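Local coordinates for UPF0311 protein RPA1785 (Rhodopseudomonas palustris, PDB 3C5O) that is of unknown function but folds as a closed antiparallel beta barrel of the UPF0311 (DUF3237) family, at residues Y11-T16 with I149-V154; R116-F121 with Q133-G138. One frame throughout, in Å; residues are numbered along the deposited sequence. Where two conformers were deposited one is given.

Contact 1 of 2, residues Y11-T16 with I149-V154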
ATOM      1  N   TYR B  11     -10.651 -24.672  -6.144  1.00 62.63           N
ATOM      2  CA  TYR B  11      -9.209 -24.795  -6.283  1.00 60.15           C
ATOM      3  C   TYR B  11      -8.836 -24.647  -7.736  1.00 59.88           C
ATOM      4  O   TYR B  11      -9.443 -25.290  -8.599  1.00 62.81           O
ATOM      5  CB  TYR B  11      -8.723 -26.148  -5.756  1.00 61.47           C
ATOM      6  CG  TYR B  11      -7.306 -26.462  -6.177  1.00 59.19           C
ATOM      7  CD1 TYR B  11      -6.229 -25.874  -5.526  1.00 54.66           C
ATOM      8  CD2 TYR B  11      -7.053 -27.334  -7.239  1.00 60.19           C
ATOM      9  CE1 TYR B  11      -4.925 -26.136  -5.908  1.00 54.87           C
ATOM     10  CE2 TYR B  11      -5.757 -27.600  -7.646  1.00 60.22           C
ATOM     11  CZ  TYR B  11      -4.696 -26.995  -6.973  1.00 58.24           C
ATOM     12  OH  TYR B  11      -3.404 -27.266  -7.361  1.00 58.89           O
ATOM     13  N   VAL B  12      -7.858 -23.793  -8.030  1.00 57.11           N
ATOM     14  CA  VAL B  12      -7.446 -23.598  -9.415  1.00 56.10           C
ATOM     15  C   VAL B  12      -6.001 -24.032  -9.694  1.00 54.99           C
ATOM     16  O   VAL B  12      -5.741 -24.670 -10.699  1.00 56.13           O
ATOM     17  CB  VAL B  12      -7.707 -22.143  -9.947  1.00 55.54           C
ATOM     18  CG1 VAL B  12      -9.183 -21.915 -10.184  1.00 56.97           C
ATOM     19  CG2 VAL B  12      -7.142 -21.087  -8.993  1.00 50.82           C
ATOM     20  N   PHE B  13      -5.051 -23.673  -8.842  1.00 52.67           N
ATOM     21  CA  PHE B  13      -3.671 -24.098  -9.111  1.00 52.11           C
ATOM     22  C   PHE B  13      -2.798 -23.966  -7.906  1.00 51.15           C
ATOM     23  O   PHE B  13      -3.182 -23.318  -6.934  1.00 50.06           O
ATOM     24  CB  PHE B  13      -3.050 -23.352 -10.328  1.00 51.63           C
ATOM     25  CG  PHE B  13      -3.136 -21.845 -10.254  1.00 49.10           C
ATOM     26  CD1 PHE B  13      -4.144 -21.162 -10.936  1.00 50.23           C
ATOM     27  CD2 PHE B  13      -2.200 -21.109  -9.531  1.00 47.70           C
ATOM     28  CE1 PHE B  13      -4.230 -19.793 -10.874  1.00 49.38           C
ATOM     29  CE2 PHE B  13      -2.277 -19.718  -9.470  1.00 46.32           C
ATOM     30  CZ  PHE B  13      -3.294 -19.062 -10.145  1.00 47.10           C
ATOM     31  N   THR B  14      -1.620 -24.579  -7.979  1.00 51.97           N
ATOM     32  CA  THR B  14      -0.629 -24.510  -6.909  1.00 51.33           C
ATOM     33  C   THR B  14       0.648 -23.779  -7.367  1.00 50.82           C
ATOM     34  O   THR B  14       1.167 -24.039  -8.465  1.00 50.44           O
ATOM     35  CB  THR B  14      -0.322 -25.907  -6.361  1.00 53.54           C
ATOM     36  OG1 THR B  14      -1.537 -26.490  -5.875  1.00 55.11           O
ATOM     37  CG2 THR B  14       0.674 -25.846  -5.208  1.00 50.91           C
ATOM     38  N   ILE B  15       1.088 -22.818  -6.542  1.00 49.13           N
ATOM     39  CA  ILE B  15       2.387 -22.134  -6.691  1.00 48.89           C
ATOM     40  C   ILE B  15       3.360 -22.696  -5.662  1.00 49.80           C
ATOM     41  O   ILE B  15       3.086 -22.665  -4.449  1.00 49.35           O
ATOM     42  CB  ILE B  15       2.301 -20.597  -6.422  1.00 47.65           C
ATOM     43  CG1 ILE B  15       1.320 -19.914  -7.390  1.00 48.11           C
ATOM     44  CG2 ILE B  15       3.688 -19.948  -6.522  1.00 46.34           C
ATOM     45  CD1 ILE B  15       1.077 -18.434  -7.055  1.00 44.65           C
ATOM     46  N   THR B  16       4.477 -23.224  -6.146  1.00 50.98           N
ATOM     47  CA  THR B  16       5.539 -23.698  -5.289  1.00 52.70           C
ATOM     48  C   THR B  16       6.692 -22.706  -5.411  1.00 52.36           C
ATOM     49  O   THR B  16       7.305 -22.615  -6.464  1.00 53.92           O
ATOM     50  CB  THR B  16       6.002 -25.102  -5.721  1.00 54.96           C
ATOM     51  OG1 THR B  16       4.907 -26.017  -5.622  1.00 57.90           O
ATOM     52  CG2 THR B  16       7.137 -25.610  -4.851  1.00 55.83           C
ATOM     53  N   ILE B 149       1.681 -22.921  -2.125  1.00 51.36           N
ATOM     54  CA  ILE B 149       0.428 -22.190  -1.976  1.00 50.71           C
ATOM     55  C   ILE B 149      -0.581 -22.837  -2.884  1.00 51.32           C
ATOM     56  O   ILE B 149      -0.409 -22.832  -4.099  1.00 51.22           O
ATOM     57  CB  ILE B 149       0.482 -20.717  -2.519  1.00 49.42           C
ATOM     58  CG1 ILE B 149       1.913 -20.093  -2.575  1.00 49.64           C
ATOM     59  CG2 ILE B 149      -0.670 -19.850  -1.919  1.00 49.53           C
ATOM     60  CD1 ILE B 149       2.485 -19.659  -1.335  1.00 51.88           C
ATOM     61  N   ASP B 150      -1.648 -23.351  -2.302  1.00 52.13           N
ATOM     62  CA  ASP B 150      -2.773 -23.846  -3.064  1.00 53.13           C
ATOM     63  C   ASP B 150      -3.724 -22.696  -3.251  1.00 52.26           C
ATOM     64  O   ASP B 150      -4.261 -22.163  -2.275  1.00 52.95           O
ATOM     65  CB  ASP B 150      -3.452 -24.976  -2.312  1.00 55.01           C
ATOM     66  CG  ASP B 150      -2.570 -26.184  -2.198  1.00 58.34           C
ATOM     67  OD1 ASP B 150      -2.033 -26.635  -3.234  1.00 61.14           O
ATOM     68  OD2 ASP B 150      -2.415 -26.693  -1.070  1.00 64.47           O
ATOM     69  N   VAL B 151      -3.922 -22.312  -4.503  1.00 51.26           N
ATOM     70  CA  VAL B 151      -4.670 -21.100  -4.851  1.00 50.08           C
ATOM     71  C   VAL B 151      -6.114 -21.469  -5.193  1.00 51.81           C
ATOM     72  O   VAL B 151      -6.367 -22.362  -5.997  1.00 52.98           O
ATOM     73  CB  VAL B 151      -4.001 -20.320  -6.040  1.00 48.82           C
ATOM     74  CG1 VAL B 151      -4.800 -19.062  -6.406  1.00 48.66           C
ATOM     75  CG2 VAL B 151      -2.536 -19.926  -5.709  1.00 45.85           C
ATOM     76  N   HIS B 152      -7.051 -20.765  -4.575  1.00 51.36           N
ATOM     77  CA  HIS B 152      -8.455 -21.004  -4.775  1.00 53.01           C
ATOM     78  C   HIS B 152      -9.101 -19.759  -5.336  1.00 53.04           C
ATOM     79  O   HIS B 152      -8.873 -18.671  -4.828  1.00 52.57           O
ATOM     80  CB  HIS B 152      -9.098 -21.370  -3.442  1.00 53.88           C
ATOM     81  CG  HIS B 152      -8.460 -22.550  -2.789  1.00 54.04           C
ATOM     82  ND1 HIS B 152      -8.907 -23.833  -2.982  1.00 55.60           N
ATOM     83  CD2 HIS B 152      -7.379 -22.648  -1.982  1.00 54.72           C
ATOM     84  CE1 HIS B 152      -8.154 -24.673  -2.300  1.00 55.05           C
ATOM     85  NE2 HIS B 152      -7.214 -23.981  -1.688  1.00 57.29           N
ATOM     86  N   GLN B 153      -9.906 -19.929  -6.375  1.00 53.80           N
ATOM     87  CA  GLN B 153     -10.657 -18.843  -6.981  1.00 54.57           C
ATOM     88  C   GLN B 153     -11.898 -18.591  -6.139  1.00 56.52           C
ATOM     89  O   GLN B 153     -12.640 -19.539  -5.855  1.00 58.65           O
ATOM     90  CB  GLN B 153     -11.077 -19.267  -8.383  1.00 55.39           C
ATOM     91  CG  GLN B 153     -11.679 -18.175  -9.219  1.00 57.35           C
ATOM     92  CD  GLN B 153     -12.266 -18.689 -10.527  1.00 60.23           C
ATOM     93  OE1 GLN B 153     -12.488 -17.922 -11.467  1.00 62.69           O
ATOM     94  NE2 GLN B 153     -12.546 -19.982 -10.583  1.00 63.86           N
ATOM     95  N   VAL B 154     -12.125 -17.337  -5.726  1.00 56.42           N
ATOM     96  CA  VAL B 154     -13.361 -16.997  -5.009  1.00 58.26           C
ATOM     97  C   VAL B 154     -14.480 -16.740  -6.005  1.00 61.54           C
ATOM     98  O   VAL B 154     -14.389 -15.856  -6.877  1.00 61.35           O
ATOM     99  CB  VAL B 154     -13.241 -15.783  -4.077  1.00 57.63           C
ATOM    100  CG1 VAL B 154     -14.623 -15.417  -3.485  1.00 58.56           C
ATOM    101  CG2 VAL B 154     -12.226 -16.048  -2.959  1.00 55.15           C
TER

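Contact 2 of 2, residues R116-F121 with Q133-G138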
ATOM      1  N   ARG B 116      -2.563 -18.593   5.465  1.00 48.50           N
ATOM      2  CA  ARG B 116      -3.523 -18.168   4.464  1.00 47.31           C
ATOM      3  C   ARG B 116      -3.163 -16.789   3.940  1.00 47.19           C
ATOM      4  O   ARG B 116      -2.689 -15.912   4.693  1.00 47.02           O
ATOM      5  CB  ARG B 116      -4.970 -18.184   4.998  1.00 48.43           C
ATOM      6  CG  ARG B 116      -5.367 -19.450   5.838  1.00 48.90           C
ATOM      7  CD  ARG B 116      -5.726 -20.723   5.025  1.00 48.39           C
ATOM      8  NE  ARG B 116      -6.126 -21.812   5.944  1.00 51.71           N
ATOM      9  CZ  ARG B 116      -5.283 -22.680   6.511  1.00 50.61           C
ATOM     10  NH1 ARG B 116      -4.004 -22.637   6.235  1.00 48.62           N
ATOM     11  NH2 ARG B 116      -5.715 -23.629   7.334  1.00 53.46           N
ATOM     12  N   THR B 117      -3.388 -16.607   2.641  1.00 46.56           N
ATOM     13  CA  THR B 117      -2.987 -15.400   1.963  1.00 47.22           C
ATOM     14  C   THR B 117      -4.020 -14.993   0.927  1.00 47.68           C
ATOM     15  O   THR B 117      -4.930 -15.762   0.585  1.00 48.40           O
ATOM     16  CB  THR B 117      -1.672 -15.605   1.172  1.00 45.86           C
ATOM     17  OG1 THR B 117      -1.970 -16.326  -0.027  1.00 47.71           O
ATOM     18  CG2 THR B 117      -0.644 -16.380   1.949  1.00 46.75           C
ATOM     19  N   ARG B 118      -3.865 -13.777   0.411  1.00 47.70           N
ATOM     20  CA  ARG B 118      -4.659 -13.347  -0.741  1.00 48.45           C
ATOM     21  C   ARG B 118      -3.686 -13.044  -1.870  1.00 46.89           C
ATOM     22  O   ARG B 118      -3.019 -12.025  -1.829  1.00 45.81           O
ATOM     23  CB  ARG B 118      -5.486 -12.116  -0.424  1.00 48.72           C
ATOM     24  CG  ARG B 118      -6.402 -11.769  -1.569  1.00 52.12           C
ATOM     25  CD  ARG B 118      -6.510 -10.283  -1.776  1.00 54.88           C
ATOM     26  NE  ARG B 118      -6.835 -10.013  -3.171  1.00 58.87           N
ATOM     27  CZ  ARG B 118      -7.163  -8.822  -3.651  1.00 59.91           C
ATOM     28  NH1 ARG B 118      -7.254  -7.771  -2.843  1.00 62.00           N
ATOM     29  NH2 ARG B 118      -7.439  -8.697  -4.940  1.00 64.36           N
ATOM     30  N   PRO B 119      -3.573 -13.954  -2.853  1.00 46.84           N
ATOM     31  CA  PRO B 119      -2.778 -13.659  -4.040  1.00 45.93           C
ATOM     32  C   PRO B 119      -3.488 -12.802  -5.090  1.00 46.68           C
ATOM     33  O   PRO B 119      -4.626 -13.113  -5.504  1.00 48.55           O
ATOM     34  CB  PRO B 119      -2.436 -15.035  -4.590  1.00 46.02           C
ATOM     35  CG  PRO B 119      -3.542 -15.942  -4.077  1.00 46.92           C
ATOM     36  CD  PRO B 119      -4.143 -15.312  -2.872  1.00 47.59           C
ATOM     37  N   ARG B 120      -2.806 -11.748  -5.538  0.60 45.74           N
ATOM     38  CA  ARG B 120      -3.317 -10.848  -6.560  0.60 46.56           C
ATOM     39  C   ARG B 120      -2.388 -10.872  -7.783  0.60 45.91           C
ATOM     40  O   ARG B 120      -1.176 -10.705  -7.663  0.60 45.21           O
ATOM     41  CB  ARG B 120      -3.443  -9.420  -5.998  0.60 46.99           C
ATOM     42  CG  ARG B 120      -4.387  -8.528  -6.804  0.60 49.96           C
ATOM     43  CD  ARG B 120      -4.274  -7.068  -6.425  0.60 51.08           C
ATOM     44  NE  ARG B 120      -2.919  -6.614  -6.669  0.60 53.47           N
ATOM     45  CZ  ARG B 120      -2.497  -6.026  -7.782  0.60 52.85           C
ATOM     46  NH1 ARG B 120      -1.227  -5.680  -7.878  0.60 52.49           N
ATOM     47  NH2 ARG B 120      -3.333  -5.768  -8.771  0.60 52.20           N
ATOM     48  N   PHE B 121      -2.974 -11.080  -8.959  1.00 47.11           N
ATOM     49  CA  PHE B 121      -2.228 -11.258 -10.202  1.00 46.67           C
ATOM     50  C   PHE B 121      -2.411 -10.097 -11.153  1.00 47.55           C
ATOM     51  O   PHE B 121      -3.484  -9.480 -11.192  1.00 49.06           O
ATOM     52  CB  PHE B 121      -2.668 -12.562 -10.881  1.00 47.86           C
ATOM     53  CG  PHE B 121      -2.613 -13.752  -9.967  1.00 46.49           C
ATOM     54  CD1 PHE B 121      -1.395 -14.309  -9.623  1.00 44.06           C
ATOM     55  CD2 PHE B 121      -3.783 -14.289  -9.438  1.00 46.36           C
ATOM     56  CE1 PHE B 121      -1.330 -15.392  -8.744  1.00 45.78           C
ATOM     57  CE2 PHE B 121      -3.748 -15.393  -8.575  1.00 47.45           C
ATOM     58  CZ  PHE B 121      -2.515 -15.939  -8.222  1.00 47.61           C
ATOM     59  N   GLN B 133      -9.690 -10.766 -12.753  1.00 58.66           N
ATOM     60  CA  GLN B 133     -11.134 -10.563 -12.691  1.00 60.41           C
ATOM     61  C   GLN B 133     -11.830 -11.246 -11.493  1.00 60.00           C
ATOM     62  O   GLN B 133     -13.054 -11.153 -11.339  1.00 62.40           O
ATOM     63  CB  GLN B 133     -11.779 -11.040 -13.998  1.00 62.52           C
ATOM     64  CG  GLN B 133     -11.203 -10.416 -15.263  1.00 62.62           C
ATOM     65  CD  GLN B 133     -11.881 -10.952 -16.535  1.00 66.19           C
ATOM     66  OE1 GLN B 133     -12.786 -11.800 -16.481  1.00 68.99           O
ATOM     67  NE2 GLN B 133     -11.440 -10.459 -17.678  1.00 67.11           N
ATOM     68  N   TYR B 134     -11.055 -11.937 -10.664  1.00 57.08           N
ATOM     69  CA  TYR B 134     -11.564 -12.655  -9.495  1.00 56.97           C
ATOM     70  C   TYR B 134     -10.683 -12.352  -8.288  1.00 54.75           C
ATOM     71  O   TYR B 134      -9.535 -11.960  -8.439  1.00 52.66           O
ATOM     72  CB  TYR B 134     -11.566 -14.170  -9.743  1.00 56.89           C
ATOM     73  CG  TYR B 134     -12.519 -14.635 -10.830  1.00 60.12           C
ATOM     74  CD1 TYR B 134     -13.838 -14.998 -10.523  1.00 62.95           C
ATOM     75  CD2 TYR B 134     -12.105 -14.729 -12.150  1.00 59.15           C
ATOM     76  CE1 TYR B 134     -14.719 -15.437 -11.512  1.00 66.09           C
ATOM     77  CE2 TYR B 134     -12.985 -15.152 -13.160  1.00 64.09           C
ATOM     78  CZ  TYR B 134     -14.291 -15.505 -12.833  1.00 66.15           C
ATOM     79  OH  TYR B 134     -15.158 -15.941 -13.815  1.00 69.47           O
ATOM     80  N   LEU B 135     -11.223 -12.539  -7.094  1.00 55.06           N
ATOM     81  CA  LEU B 135     -10.398 -12.589  -5.900  1.00 53.58           C
ATOM     82  C   LEU B 135      -9.925 -14.024  -5.720  1.00 52.58           C
ATOM     83  O   LEU B 135     -10.628 -14.974  -6.105  1.00 53.66           O
ATOM     84  CB  LEU B 135     -11.231 -12.183  -4.701  1.00 55.66           C
ATOM     85  CG  LEU B 135     -10.625 -11.644  -3.421  1.00 55.50           C
ATOM     86  CD1 LEU B 135     -10.361 -10.194  -3.622  1.00 57.76           C
ATOM     87  CD2 LEU B 135     -11.632 -11.827  -2.305  1.00 59.56           C
ATOM     88  N   PHE B 136      -8.750 -14.194  -5.123  1.00 50.17           N
ATOM     89  CA  PHE B 136      -8.228 -15.526  -4.874  1.00 49.85           C
ATOM     90  C   PHE B 136      -7.787 -15.614  -3.431  1.00 50.06           C
ATOM     91  O   PHE B 136      -7.419 -14.605  -2.805  1.00 49.30           O
ATOM     92  CB  PHE B 136      -7.050 -15.851  -5.798  1.00 48.23           C
ATOM     93  CG  PHE B 136      -7.391 -15.836  -7.263  1.00 50.10           C
ATOM     94  CD1 PHE B 136      -7.661 -17.012  -7.942  1.00 50.41           C
ATOM     95  CD2 PHE B 136      -7.392 -14.641  -7.982  1.00 50.54           C
ATOM     96  CE1 PHE B 136      -7.982 -17.002  -9.308  1.00 53.24           C
ATOM     97  CE2 PHE B 136      -7.699 -14.623  -9.343  1.00 51.71           C
ATOM     98  CZ  PHE B 136      -7.997 -15.809 -10.009  1.00 52.88           C
ATOM     99  N   VAL B 137      -7.837 -16.822  -2.884  1.00 50.99           N
ATOM    100  CA  VAL B 137      -7.322 -17.061  -1.534  1.00 50.61           C
ATOM    101  C   VAL B 137      -6.304 -18.191  -1.624  1.00 49.87           C
ATOM    102  O   VAL B 137      -6.525 -19.180  -2.300  1.00 50.14           O
ATOM    103  CB  VAL B 137      -8.455 -17.436  -0.551  1.00 52.55           C
ATOM    104  CG1 VAL B 137      -7.911 -17.724   0.852  1.00 51.63           C
ATOM    105  CG2 VAL B 137      -9.470 -16.319  -0.463  1.00 54.47           C
ATOM    106  N   GLY B 138      -5.176 -18.039  -0.946  1.00 49.40           N
ATOM    107  CA  GLY B 138      -4.176 -19.101  -0.904  1.00 48.81           C
ATOM    108  C   GLY B 138      -4.115 -19.806   0.434  1.00 49.38           C
ATOM    109  O   GLY B 138      -4.122 -19.154   1.466  1.00 50.06           O
TER
HETATM  110  O   HOH W   1      -7.716 -10.159  -7.613  1.00 51.20           O
HETATM  111  O   HOH W   2      -6.746 -11.818  -5.441  1.00 58.93           O

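Contact 1 of 2, residues Y11-T16 with I149-V154
From Tyr11 to Ile15, strand 11-16 pairs antiparallel with strand 149-154, the short axes 151° apart and 4.5 Å at closest approach. Ile15 and Ile149 form a hydrogen-bonded pair, and Val151 N gives a bond to Phe13 O. At Val151 O the register slips by one residue. Val12 N bonds to this oxygen at 2.9 Å, and Phe13 N adds a weak bond to it.

On one face of the sheet Thr14 and Asp150 lie side by side and point the same way. The Thr14 hydroxyl, OG1, donates to Asp150 OD1 at 2.7 Å and meets it nearly along the C-O axis. Thr14 CG2 packs against the same oxygen. An alanine in place of Thr14 would probably leave Asp150 OD1 without this hydroxyl donor and the carboxylate freer to turn. Tyr11 CB lies 3.6 Å from His152 ND1. With Tyr11 CG anti to the backbone N (chi1 166°), the ring presents its edge to the face of the His152 ring in an offset edge-to-face pair, with centroids 5.7 Å apart and planes at 66°. Pro5 of the second subunit packs on Tyr11 and Asp150.

The opposite face is apolar. The Phe13 ring lies beside Val151, whose CB sits over one ring face as a CH-pi contact, 4.2 Å from the centroid. Val151 CG2 also touches Phe13 CE2 at 3.8 Å. Further along, Ile15 CB packs on Ile149 CG1 at 3.9 Å. Ile15 reaches Val52 of strand 48-62, and Phe13 reaches Trp130 and Leu131.

Val12 and Phe13 opposite Val151 make a classic beta bulge. It lies where the first and last strands of the sheet pair, the seam that closes the antiparallel barrel.

Contact 2 of 2, residues R116-F121 with Q133-G138
Phe121 turns its ring edge onto the face of the Phe136 ring, a T-shaped pair with centroids 5.2 Å apart and planes at 79°. Phe121 CE2 does the touching, 3.8 Å from Phe136 CD2 and offset toward the rim. With CG anti to the carbonyl carbon (chi1 -61°), the Phe136 ring meets the Phe121 edge. Phe136 CB touches Pro119 CG at 3.9 Å.

The Arg118 guanidinium turns one face to Leu135. Leu135 CD1 sits over the centre of the flat group, 3.5 Å from Arg118 CZ. Two waters lie in the guanidinium plane at its edge. One takes a bond from Arg118 NH2 and donates to Tyr134 O. The other accepts from Arg118 NE and Phe136 N and donates to Pro119 O. These waters link the two segments where direct backbone pairing has stopped. Thr117 of the second subunit packs on Leu135, and Val89 of the second subunit on Arg118.

Direct pairing is confined to Thr117 and Gly138. Thr117 N bonds to Gly138 O at 2.9 Å, and Gly138 N returns a bond to Thr117 O at 2.8 Å. A CB at Gly138 would probably crowd Thr117 OG1, which is hydrogen-bonded to Asn88 OD1.

Strand 114-122 has strand 83-93 as its other neighbour, and Phe121 packs there on Val84 and Val86. Strand 136-142 is followed in the sheet by strand 146-154, where Phe136 packs on Val151.

How the contacts relate
Strand 9-27 opens the barrel near the N terminus and supplies the first half of contact 1. The chain then runs through strands 32-45, 48-62, 68-78 and 83-93 and helix 96-103. Strand 114-122 follows, and contact 2 closes a short loop from it to strand 136-142. The next strand, 146-154, returns to 11-16 and closes the long loop of contact 1. Contact 2 thus lies within that long loop, and the two do not cross. Their centres are about 8 Å apart. Strands 136-142 and 146-154 join them: His152 N is probably bonded to Val137 O, and Val154 N to Leu135 O. Both contacts touch the second subunit.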